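Local atomic coordinates of ribonucleoside-diphosphate reductase (Pseudomonas aeruginosa, PDB entry 5IM3), a protein that probably reduces ribonucleoside diphosphates to the deoxyribonucleotides needed for DNA synthesis, and carries two ATP cones, the first binding dATP as an allosteric effector. Residues Y44-T50 against T79-T83. Residues are numbered along the deposited sequence; the frame is centred on the assembly and turned at random.
Sequences YTDDKIT and TEQVT. With DTP (2'-deoxyadenosine 5'-triphosphate), chain C.
The hydroxyl of T83 sits between Y44 and D46 and bonds to both. Y44 OH donates to T83 OG1 over 3.1 Å, and T83 OG1 in turn donates to D46 OD1 at 2.6 Å, so the hydroxyl accepts from the phenol and donates to the carboxylate. T83 OG1 lies at the edge of the tyrosine ring and in its plane. On the carboxylate it approaches OD1 from the syn side, 33° out of plane, the two side chains reaching toward each other from opposite directions. Y44 has CG anti to its own N (chi1 -174°), which carries the phenol across to helix 69-88, where F86 also touches it. The C2 edge of the dATP adenine points at one face of the same ring, in an edge-to-face meeting, with C2 3.2 Å from CD1 of Y44.

Further along helix 46-60, T50 and T79 meet at roughly a right angle, their OG1 atoms 3.3 Å apart; either may donate, though T79 OG1 also bonds V75 O. The methyl CG2 of T79 touches D46 CG and, at 3.8 Å, the CG2 branch of I49. The other branch of I49 does separate work: CD1 approaches V82 CG1 at 4.0 Å, whereas CG1 packs against the deoxyribose, 3.7 Å from C2'. The two short helical segments run at 131° to one another, and their axes come no closer than 10.3 Å.

Both segments belong to the first of the two ATP cones, and Y44 and I49 line its dATP pocket. Because Y44 is gripped at its hydroxyl while its ring face takes the C2 edge of the adenine, the Y44-T83-D46 chain probably restrains the ring's position and couples helix 69-88, through second-shell T83, to the adenine site.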
loop_
_atom_site.group_PDB
_atom_site.type_symbol
_atom_site.label_atom_id
_atom_site.label_comp_id
_atom_site.label_asym_id
_atom_site.label_seq_id
_atom_site.Cartn_x
_atom_site.Cartn_y
_atom_site.Cartn_z
ATOM N N TYR A 44 -48.104 -41.837 -1.369
ATOM C CA TYR A 44 -48.037 -40.397 -1.157
ATOM C C TYR A 44 -49.192 -39.725 -1.893
ATOM O O TYR A 44 -49.275 -39.788 -3.125
ATOM C CB TYR A 44 -46.690 -39.856 -1.638
ATOM C CG TYR A 44 -46.459 -38.390 -1.343
ATOM C CD1 TYR A 44 -45.761 -37.988 -0.209
ATOM C CD2 TYR A 44 -46.931 -37.407 -2.203
ATOM C CE1 TYR A 44 -45.547 -36.647 0.061
ATOM C CE2 TYR A 44 -46.721 -36.066 -1.940
ATOM C CZ TYR A 44 -46.030 -35.692 -0.808
ATOM O OH TYR A 44 -45.818 -34.358 -0.544
ATOM N N THR A 45 -50.064 -39.059 -1.137
ATOM C CA THR A 45 -51.300 -38.480 -1.648
ATOM C C THR A 45 -51.281 -36.996 -1.328
ATOM O O THR A 45 -51.262 -36.610 -0.154
ATOM C CB THR A 45 -52.540 -39.135 -1.027
ATOM O OG1 THR A 45 -52.451 -40.559 -1.142
ATOM C CG2 THR A 45 -53.806 -38.652 -1.728
ATOM N N ASP A 46 -51.276 -36.166 -2.372
ATOM C CA ASP A 46 -51.332 -34.724 -2.173
ATOM C C ASP A 46 -52.591 -34.311 -1.423
ATOM O O ASP A 46 -52.565 -33.347 -0.650
ATOM C CB ASP A 46 -51.270 -34.013 -3.525
ATOM C CG ASP A 46 -49.857 -33.641 -3.928
ATOM O OD1 ASP A 46 -48.904 -34.136 -3.292
ATOM O OD2 ASP A 46 -49.700 -32.856 -4.886
ATOM N N ASP A 47 -53.698 -35.025 -1.642
ATOM C CA ASP A 47 -54.969 -34.656 -1.029
ATOM C C ASP A 47 -54.847 -34.528 0.485
ATOM O O ASP A 47 -55.388 -33.590 1.082
ATOM C CB ASP A 47 -56.038 -35.688 -1.395
ATOM C CG ASP A 47 -57.400 -35.351 -0.820
ATOM O OD1 ASP A 47 -57.761 -34.156 -0.802
ATOM O OD2 ASP A 47 -58.109 -36.286 -0.385
ATOM N N LYS A 48 -54.141 -35.462 1.127
ATOM C CA LYS A 48 -53.997 -35.404 2.579
ATOM C C LYS A 48 -53.301 -34.120 3.013
ATOM O O LYS A 48 -53.634 -33.549 4.059
ATOM C CB LYS A 48 -53.235 -36.633 3.081
ATOM C CG LYS A 48 -53.926 -37.958 2.781
ATOM C CD LYS A 48 -55.278 -38.061 3.474
ATOM C CE LYS A 48 -55.932 -39.411 3.225
ATOM N NZ LYS A 48 -57.241 -39.540 3.927
ATOM N N ILE A 49 -52.335 -33.647 2.223
ATOM C CA ILE A 49 -51.708 -32.360 2.511
ATOM C C ILE A 49 -52.684 -31.225 2.232
ATOM O O ILE A 49 -52.829 -30.295 3.035
ATOM C CB ILE A 49 -50.414 -32.195 1.694
ATOM C CG1 ILE A 49 -49.367 -33.210 2.157
ATOM C CG2 ILE A 49 -49.878 -30.766 1.824
ATOM C CD1 ILE A 49 -48.073 -33.183 1.368
ATOM N N THR A 50 -53.359 -31.280 1.082
ATOM C CA THR A 50 -54.317 -30.239 0.729
ATOM C C THR A 50 -55.435 -30.146 1.761
ATOM O O THR A 50 -55.845 -29.043 2.144
ATOM C CB THR A 50 -54.892 -30.512 -0.661
ATOM O OG1 THR A 50 -53.848 -30.415 -1.637
ATOM C CG2 THR A 50 -55.996 -29.518 -1.002
ATOM N N THR A 79 -49.168 -26.756 -1.323
ATOM C CA THR A 79 -49.022 -28.198 -1.479
ATOM C C THR A 79 -48.021 -28.540 -2.573
ATOM O O THR A 79 -47.293 -29.533 -2.461
ATOM C CB THR A 79 -50.379 -28.835 -1.789
ATOM O OG1 THR A 79 -51.291 -28.569 -0.714
ATOM C CG2 THR A 79 -50.247 -30.344 -1.967
ATOM N N GLU A 80 -47.967 -27.733 -3.635
ATOM C CA GLU A 80 -47.071 -28.024 -4.746
ATOM C C GLU A 80 -45.612 -27.859 -4.338
ATOM O O GLU A 80 -44.782 -28.737 -4.602
ATOM C CB GLU A 80 -47.410 -27.122 -5.935
ATOM C CG GLU A 80 -46.365 -27.120 -7.045
ATOM C CD GLU A 80 -46.094 -28.504 -7.603
ATOM O OE1 GLU A 80 -46.923 -29.413 -7.382
ATOM O OE2 GLU A 80 -45.049 -28.682 -8.263
ATOM N N GLN A 81 -45.275 -26.738 -3.697
ATOM C CA GLN A 81 -43.888 -26.514 -3.307
ATOM C C GLN A 81 -43.452 -27.441 -2.181
ATOM O O GLN A 81 -42.247 -27.621 -1.977
ATOM C CB GLN A 81 -43.675 -25.050 -2.910
ATOM C CG GLN A 81 -44.541 -24.556 -1.766
ATOM C CD GLN A 81 -44.477 -23.045 -1.609
ATOM O OE1 GLN A 81 -44.352 -22.312 -2.591
ATOM N NE2 GLN A 81 -44.556 -22.575 -0.371
ATOM N N VAL A 82 -44.397 -28.041 -1.454
ATOM C CA VAL A 82 -44.045 -29.096 -0.509
ATOM C C VAL A 82 -43.733 -30.387 -1.252
ATOM O O VAL A 82 -42.653 -30.970 -1.093
ATOM C CB VAL A 82 -45.175 -29.297 0.519
ATOM C CG1 VAL A 82 -44.983 -30.605 1.299
ATOM C CG2 VAL A 82 -45.234 -28.113 1.475
ATOM N N THR A 83 -44.676 -30.855 -2.075
ATOM C CA THR A 83 -44.439 -32.061 -2.858
ATOM C C THR A 83 -43.201 -31.916 -3.732
ATOM O O THR A 83 -42.476 -32.894 -3.949
ATOM C CB THR A 83 -45.667 -32.377 -3.717
ATOM O OG1 THR A 83 -46.801 -32.599 -2.869
ATOM C CG2 THR A 83 -45.432 -33.615 -4.575
HETATM P PG DTP C . -55.003 -39.719 10.745
HETATM O O1G DTP C . -56.059 -39.951 9.733
HETATM O O2G DTP C . -54.894 -38.241 11.165
HETATM O O3G DTP C . -55.198 -40.549 11.998
HETATM P PB DTP C . -52.401 -39.007 9.878
HETATM O O1B DTP C . -52.184 -38.121 11.041
HETATM O O2B DTP C . -51.117 -39.682 9.432
HETATM O O3B DTP C . -53.552 -40.060 10.185
HETATM P PA DTP C . -53.797 -36.752 8.910
HETATM O O1A DTP C . -54.721 -36.492 7.791
HETATM O O2A DTP C . -54.437 -36.659 10.299
HETATM O O3A DTP C . -53.068 -38.152 8.718
HETATM O "O5'" DTP C . -52.560 -35.822 8.879
HETATM C "C5'" DTP C . -51.860 -35.797 7.631
HETATM C "C4'" DTP C . -50.514 -35.142 7.772
HETATM O "O4'" DTP C . -49.503 -36.027 7.252
HETATM C "C3'" DTP C . -50.375 -33.876 6.940
HETATM O "O3'" DTP C . -49.356 -33.015 7.450
HETATM C "C2'" DTP C . -49.997 -34.428 5.572
HETATM C "C1'" DTP C . -49.291 -35.745 5.874
HETATM N N9 DTP C . -49.775 -36.876 5.086
HETATM C C8 DTP C . -50.847 -37.693 5.327
HETATM N N7 DTP C . -51.080 -38.568 4.379
HETATM C C5 DTP C . -50.087 -38.312 3.447
HETATM C C6 DTP C . -49.782 -38.896 2.204
HETATM N N6 DTP C . -50.550 -39.818 1.612
HETATM N N1 DTP C . -48.697 -38.432 1.545
HETATM C C2 DTP C . -47.988 -37.439 2.093
HETATM N N3 DTP C . -48.203 -36.790 3.237
HETATM C C4 DTP C . -49.269 -37.279 3.874
#